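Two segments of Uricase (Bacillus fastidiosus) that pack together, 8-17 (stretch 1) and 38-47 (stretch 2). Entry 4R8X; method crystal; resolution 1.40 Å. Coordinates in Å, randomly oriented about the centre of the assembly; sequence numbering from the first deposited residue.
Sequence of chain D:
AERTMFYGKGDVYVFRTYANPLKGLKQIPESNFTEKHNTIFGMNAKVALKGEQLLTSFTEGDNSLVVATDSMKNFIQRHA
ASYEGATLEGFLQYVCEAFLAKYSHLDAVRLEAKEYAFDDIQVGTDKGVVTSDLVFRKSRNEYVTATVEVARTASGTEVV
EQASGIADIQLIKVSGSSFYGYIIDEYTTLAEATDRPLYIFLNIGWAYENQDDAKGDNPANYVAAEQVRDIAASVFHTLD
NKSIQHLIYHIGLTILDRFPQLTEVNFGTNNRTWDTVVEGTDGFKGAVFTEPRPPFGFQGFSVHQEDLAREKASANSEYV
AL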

ATOM      1  N   GLY D   8     -22.933  -8.328   4.014  1.00 10.91           N
ATOM      2  CA  GLY D   8     -22.403  -9.291   3.080  1.00 11.61           C
ATOM      3  C   GLY D   8     -20.985  -9.734   3.354  1.00 10.22           C
ATOM      4  O   GLY D   8     -20.520  -9.679   4.495  1.00 11.28           O
ATOM      5  N   LYS D   9     -20.316 -10.186   2.296  1.00 10.69           N
ATOM      6  CA  LYS D   9     -18.935 -10.650   2.377  1.00 10.53           C
ATOM      7  C   LYS D   9     -18.139  -9.973   1.289  1.00 11.01           C
ATOM      8  O   LYS D   9     -18.534  -9.984   0.129  1.00 11.48           O
ATOM      9  CB  LYS D   9     -18.878 -12.168   2.191  1.00 12.48           C
ATOM     10  CG  LYS D   9     -17.583 -12.812   2.661  1.00 13.40           C
ATOM     11  CD  LYS D   9     -17.510 -12.850   4.171  1.00 15.41           C
ATOM     12  CE  LYS D   9     -16.884 -14.120   4.678  1.00 16.32           C
ATOM     13  NZ  LYS D   9     -16.955 -14.139   6.161  1.00 16.32           N
ATOM     14  N   GLY D  10     -16.999  -9.408   1.670  1.00 11.55           N
ATOM     15  CA  GLY D  10     -16.074  -8.813   0.717  1.00 10.84           C
ATOM     16  C   GLY D  10     -14.806  -9.629   0.602  1.00 10.54           C
ATOM     17  O   GLY D  10     -14.591 -10.533   1.407  1.00 10.12           O
ATOM     18  N   ASP D  11     -13.970  -9.301  -0.386  1.00 10.29           N
ATOM     19  CA  ASP D  11     -12.736 -10.048  -0.671  1.00  9.67           C
ATOM     20  C   ASP D  11     -12.999 -11.541  -0.803  1.00  9.64           C
ATOM     21  O   ASP D  11     -12.214 -12.386  -0.325  1.00 10.42           O
ATOM     22  CB  ASP D  11     -11.639  -9.802   0.369  1.00 10.71           C
ATOM     23  CG  ASP D  11     -10.897  -8.492   0.153  1.00 11.75           C
ATOM     24  OD1 ASP D  11     -11.179  -7.786  -0.842  1.00 13.17           O
ATOM     25  OD2 ASP D  11     -10.028  -8.187   0.993  1.00 12.63           O
ATOM     26  N   VAL D  12     -14.103 -11.856  -1.461  1.00 10.12           N
ATOM     27  CA  VAL D  12     -14.375 -13.243  -1.819  1.00 11.54           C
ATOM     28  C   VAL D  12     -13.598 -13.571  -3.089  1.00 11.43           C
ATOM     29  O   VAL D  12     -14.084 -13.416  -4.215  1.00 11.88           O
ATOM     30  CB  VAL D  12     -15.881 -13.517  -2.031  1.00 12.38           C
ATOM     31  CG1 VAL D  12     -16.101 -14.996  -2.398  1.00 13.21           C
ATOM     32  CG2 VAL D  12     -16.664 -13.139  -0.790  1.00 14.24           C
ATOM     33  N   TYR D  13     -12.357 -13.995  -2.901  1.00 11.29           N
ATOM     34  CA  TYR D  13     -11.539 -14.385  -4.035  1.00 11.64           C
ATOM     35  C   TYR D  13     -12.064 -15.695  -4.576  1.00 12.65           C
ATOM     36  O   TYR D  13     -12.304 -16.653  -3.830  1.00 12.51           O
ATOM     37  CB  TYR D  13     -10.056 -14.505  -3.668  1.00 12.39           C
ATOM     38  CG  TYR D  13      -9.395 -13.169  -3.396  1.00 12.36           C
ATOM     39  CD1 TYR D  13      -8.912 -12.388  -4.436  1.00 14.25           C
ATOM     40  CD2 TYR D  13      -9.271 -12.682  -2.102  1.00 12.82           C
ATOM     41  CE1 TYR D  13      -8.299 -11.155  -4.195  1.00 14.15           C
ATOM     42  CE2 TYR D  13      -8.682 -11.448  -1.855  1.00 13.16           C
ATOM     43  CZ  TYR D  13      -8.194 -10.696  -2.904  1.00 13.74           C
ATOM     44  OH  TYR D  13      -7.588  -9.482  -2.670  1.00 15.03           O
ATOM     45  N   VAL D  14     -12.294 -15.718  -5.877  1.00 13.00           N
ATOM     46  CA  VAL D  14     -12.793 -16.920  -6.502  1.00 15.32           C
ATOM     47  C   VAL D  14     -12.099 -17.109  -7.849  1.00 14.71           C
ATOM     48  O   VAL D  14     -12.128 -16.230  -8.704  1.00 13.79           O
ATOM     49  CB  VAL D  14     -14.340 -16.928  -6.571  1.00 19.13           C
ATOM     50  CG1 VAL D  14     -14.875 -15.683  -7.226  1.00 19.63           C
ATOM     51  CG2 VAL D  14     -14.820 -18.157  -7.279  1.00 20.82           C
ATOM     52  N   PHE D  15     -11.413 -18.240  -7.986  1.00 13.37           N
ATOM     53  CA  PHE D  15     -10.576 -18.512  -9.152  1.00 12.93           C
ATOM     54  C   PHE D  15     -11.052 -19.790  -9.827  1.00 12.18           C
ATOM     55  O   PHE D  15     -10.763 -20.906  -9.368  1.00 12.86           O
ATOM     56  CB  PHE D  15      -9.098 -18.633  -8.750  1.00 12.85           C
ATOM     57  CG  PHE D  15      -8.611 -17.525  -7.848  1.00 13.05           C
ATOM     58  CD1 PHE D  15      -8.895 -16.195  -8.131  1.00 13.80           C
ATOM     59  CD2 PHE D  15      -7.873 -17.819  -6.712  1.00 13.20           C
ATOM     60  CE1 PHE D  15      -8.449 -15.180  -7.298  1.00 14.62           C
ATOM     61  CE2 PHE D  15      -7.417 -16.807  -5.881  1.00 13.83           C
ATOM     62  CZ  PHE D  15      -7.689 -15.489  -6.178  1.00 14.71           C
ATOM     63  N   ARG D  16     -11.824 -19.634 -10.895  1.00 11.74           N
ATOM     64  CA  ARG D  16     -12.309 -20.791 -11.650  1.00 12.42           C
ATOM     65  C   ARG D  16     -11.340 -21.110 -12.774  1.00 13.24           C
ATOM     66  O   ARG D  16     -10.950 -20.227 -13.535  1.00 14.19           O
ATOM     67  CB  ARG D  16     -13.713 -20.516 -12.208  1.00 12.95           C
ATOM     68  CG  ARG D  16     -14.103 -21.356 -13.421  1.00 14.09           C
ATOM     69  CD  ARG D  16     -14.473 -22.782 -13.043  1.00 15.23           C
ATOM     70  NE  ARG D  16     -14.728 -23.561 -14.251  1.00 16.51           N
ATOM     71  CZ  ARG D  16     -15.886 -23.573 -14.898  1.00 17.11           C
ATOM     72  NH1 ARG D  16     -16.902 -22.859 -14.441  1.00 16.59           N
ATOM     73  NH2 ARG D  16     -16.024 -24.293 -15.999  1.00 17.96           N
ATOM     74  N   THR D  17     -10.929 -22.366 -12.881  1.00 13.20           N
ATOM     75  CA  THR D  17     -10.060 -22.737 -13.987  1.00 13.69           C
ATOM     76  C   THR D  17     -10.877 -23.318 -15.141  1.00 13.12           C
ATOM     77  O   THR D  17     -11.909 -23.962 -14.929  1.00 13.48           O
ATOM     78  CB  THR D  17      -8.904 -23.675 -13.563  1.00 15.15           C
ATOM     79  OG1 THR D  17      -9.402 -24.712 -12.713  1.00 16.27           O
ATOM     80  CG2 THR D  17      -7.832 -22.907 -12.810  1.00 15.12           C
ATOM     81  N   ASN D  38     -10.066 -17.670 -21.019  1.00 12.88           N
ATOM     82  CA  ASN D  38     -10.635 -18.012 -19.701  1.00 12.85           C
ATOM     83  C   ASN D  38     -10.030 -19.247 -19.024  1.00 12.74           C
ATOM     84  O   ASN D  38     -10.688 -19.907 -18.211  1.00 13.18           O
ATOM     85  CB  ASN D  38     -12.163 -18.137 -19.751  1.00 14.03           C
ATOM     86  CG  ASN D  38     -12.861 -16.796 -19.931  1.00 14.23           C
ATOM     87  OD1 ASN D  38     -12.330 -15.744 -19.563  1.00 14.08           O
ATOM     88  ND2 ASN D  38     -14.067 -16.826 -20.503  1.00 14.20           N
ATOM     89  N   THR D  39      -8.779 -19.553 -19.355  1.00 12.49           N
ATOM     90  CA  THR D  39      -8.056 -20.627 -18.669  1.00 13.27           C
ATOM     91  C   THR D  39      -8.051 -20.374 -17.167  1.00 13.14           C
ATOM     92  O   THR D  39      -8.238 -21.296 -16.374  1.00 14.78           O
ATOM     93  CB  THR D  39      -6.627 -20.760 -19.206  1.00 14.00           C
ATOM     94  OG1 THR D  39      -6.683 -21.123 -20.585  1.00 14.33           O
ATOM     95  CG2 THR D  39      -5.840 -21.829 -18.443  1.00 15.04           C
ATOM     96  N   ILE D  40      -7.868 -19.114 -16.783  1.00 12.92           N
ATOM     97  CA  ILE D  40      -8.169 -18.683 -15.433  1.00 12.77           C
ATOM     98  C   ILE D  40      -9.261 -17.627 -15.534  1.00 12.82           C
ATOM     99  O   ILE D  40      -9.155 -16.670 -16.314  1.00 13.72           O
ATOM    100  CB  ILE D  40      -6.923 -18.123 -14.715  1.00 13.76           C
ATOM    101  CG1 ILE D  40      -5.856 -19.211 -14.591  1.00 14.49           C
ATOM    102  CG2 ILE D  40      -7.299 -17.588 -13.336  1.00 14.46           C
ATOM    103  CD1 ILE D  40      -4.466 -18.693 -14.239  1.00 15.19           C
ATOM    104  N   PHE D  41     -10.332 -17.841 -14.777  1.00 12.62           N
ATOM    105  CA  PHE D  41     -11.458 -16.924 -14.713  1.00 11.55           C
ATOM    106  C   PHE D  41     -11.572 -16.571 -13.240  1.00 12.00           C
ATOM    107  O   PHE D  41     -12.294 -17.232 -12.481  1.00 11.68           O
ATOM    108  CB  PHE D  41     -12.710 -17.655 -15.221  1.00 13.04           C
ATOM    109  CG  PHE D  41     -13.950 -16.804 -15.320  1.00 13.85           C
ATOM    110  CD1 PHE D  41     -14.102 -15.894 -16.350  1.00 14.56           C
ATOM    111  CD2 PHE D  41     -14.984 -16.957 -14.408  1.00 14.93           C
ATOM    112  CE1 PHE D  41     -15.271 -15.133 -16.462  1.00 14.91           C
ATOM    113  CE2 PHE D  41     -16.142 -16.202 -14.507  1.00 15.04           C
ATOM    114  CZ  PHE D  41     -16.284 -15.281 -15.531  1.00 15.00           C
ATOM    115  N   GLY D  42     -10.821 -15.546 -12.831  1.00 13.03           N
ATOM    116  CA  GLY D  42     -10.689 -15.221 -11.422  1.00 12.43           C
ATOM    117  C   GLY D  42     -11.060 -13.796 -11.084  1.00 10.97           C
ATOM    118  O   GLY D  42     -10.906 -12.887 -11.900  1.00 11.39           O
ATOM    119  N   MET D  43     -11.519 -13.590  -9.860  1.00 11.18           N
ATOM    120  CA  MET D  43     -11.957 -12.265  -9.438  1.00 10.86           C
ATOM    121  C   MET D  43     -11.967 -12.148  -7.924  1.00 11.00           C
ATOM    122  O   MET D  43     -11.943 -13.153  -7.205  1.00 12.20           O
ATOM    123  CB  MET D  43     -13.372 -11.993  -9.955  1.00 11.82           C
ATOM    124  CG  MET D  43     -14.425 -12.823  -9.223  1.00 13.31           C
ATOM    125  SD  MET D  43     -15.967 -13.056 -10.099  1.00 17.25           S
ATOM    126  CE  MET D  43     -15.408 -14.194 -11.366  1.00 17.83           C
ATOM    127  N   ASN D  44     -12.021 -10.905  -7.463  1.00 10.57           N
ATOM    128  CA  ASN D  44     -12.305 -10.564  -6.093  1.00 10.15           C
ATOM    129  C   ASN D  44     -13.754 -10.079  -6.089  1.00 10.09           C
ATOM    130  O   ASN D  44     -14.037  -8.989  -6.589  1.00 11.15           O
ATOM    131  CB  ASN D  44     -11.355  -9.450  -5.638  1.00 11.27           C
ATOM    132  CG  ASN D  44     -11.608  -9.008  -4.214  1.00 11.49           C
ATOM    133  OD1 ASN D  44     -12.682  -9.237  -3.663  1.00 12.22           O
ATOM    134  ND2 ASN D  44     -10.612  -8.359  -3.605  1.00 12.76           N
ATOM    135  N   ALA D  45     -14.651 -10.890  -5.525  1.00 10.16           N
ATOM    136  CA  ALA D  45     -16.073 -10.571  -5.493  1.00 11.24           C
ATOM    137  C   ALA D  45     -16.524 -10.023  -4.143  1.00 11.56           C
ATOM    138  O   ALA D  45     -15.968 -10.363  -3.096  1.00 11.70           O
ATOM    139  CB  ALA D  45     -16.907 -11.794  -5.872  1.00 12.77           C
ATOM    140  N   LYS D  46     -17.556  -9.185  -4.179  1.00 12.15           N
ATOM    141  CA  LYS D  46     -18.139  -8.590  -2.986  1.00 12.29           C
ATOM    142  C   LYS D  46     -19.646  -8.674  -3.123  1.00 13.11           C
ATOM    143  O   LYS D  46     -20.222  -8.152  -4.085  1.00 13.90           O
ATOM    144  CB  LYS D  46     -17.704  -7.130  -2.853  1.00 13.54           C
ATOM    145  CG  LYS D  46     -18.175  -6.449  -1.582  1.00 14.95           C
ATOM    146  CD  LYS D  46     -17.690  -5.005  -1.529  1.00 18.14           C
ATOM    147  CE  LYS D  46     -18.079  -4.336  -0.222  1.00 21.46           C
ATOM    148  NZ  LYS D  46     -17.203  -3.153   0.031  1.00 22.42           N
ATOM    149  N   VAL D  47     -20.280  -9.344  -2.168  1.00 11.81           N
ATOM    150  CA  VAL D  47     -21.728  -9.542  -2.216  1.00 11.62           C
ATOM    151  C   VAL D  47     -22.412  -8.810  -1.080  1.00 12.04           C
ATOM    152  O   VAL D  47     -21.934  -8.833   0.052  1.00 12.73           O
ATOM    153  CB  VAL D  47     -22.116 -11.047  -2.172  1.00 12.45           C
ATOM    154  CG1 VAL D  47     -21.529 -11.754  -0.945  1.00 13.90           C
ATOM    155  CG2 VAL D  47     -23.637 -11.217  -2.235  1.00 12.84           C
TER
HETATM  156  O   HOH W   1     -14.111  -7.134  -2.282  1.00 21.31           O

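Residues 8-17 and 40-47 form neighbouring antiparallel strands; stretches 8-17 and 38-47 bury 753 Å² between them, and Asn-44, Val-47 and Arg-16 contribute most to this contact.

Asn-44, the most extensively covered, pairs with Tyr-13, just past a beta bulge in which the register shifts by one residue between Lys-9 and Val-12. Here Asp-11 adopts a positive phi (51°), and its CA-to-CB bond points away, yet the carboxylate end comes nearer to the partner strand, so that Asn-44 ND2 donates to Asp-11 OD1 (2.9 Å). The other half of the amide is used as well: one water accepts from Asp-11 N and donates to Asn-44 OD1, both at 2.9 Å, giving the bulged backbone amide a partner. Asn-44 CG also lies over one face of the Tyr-13 ring. An amide, carrying both donor and acceptor, suits this position.

Beyond the bulge the ladder is regular. Val-12 N donates to Ala-45 O and Ala-45 N to Val-12 O, and Val-14 N and Met-43 O, like Met-43 N and Val-14 O, are paired in the same way, all four at 2.9 Å. Val-12, Val-14, Met-43 and Ala-45 turn their apolar side chains to one face of the sheet, and all four are buried; Val-14 CG1 packs 3.5 Å from Met-43 CG. On the other face, Phe-15 CD1 approaches Gly-42 CA at 3.9 Å, with the glycine at the ring edge; a CB on Gly-42 would clash with that ring atom.

Val-47 anchors one end, its N donating to Lys-9 O (3.0 Å) and its O accepting from Lys-9 N (3.1 Å), while its CG1 lies 4.1 Å from Lys-9 CB. Gly-8 CA passes 3.1 Å from Val-47 O, where a side chain would collide.

Toward the other end, Arg-16 N donates to Phe-41 O (2.9 Å) and Phe-41 N to Arg-16 O (2.8 Å). Arg-16 CB sits at the edge of the Phe-41 ring, whereas its guanidinium leads away, NE donating to Thr-17 O (2.9 Å).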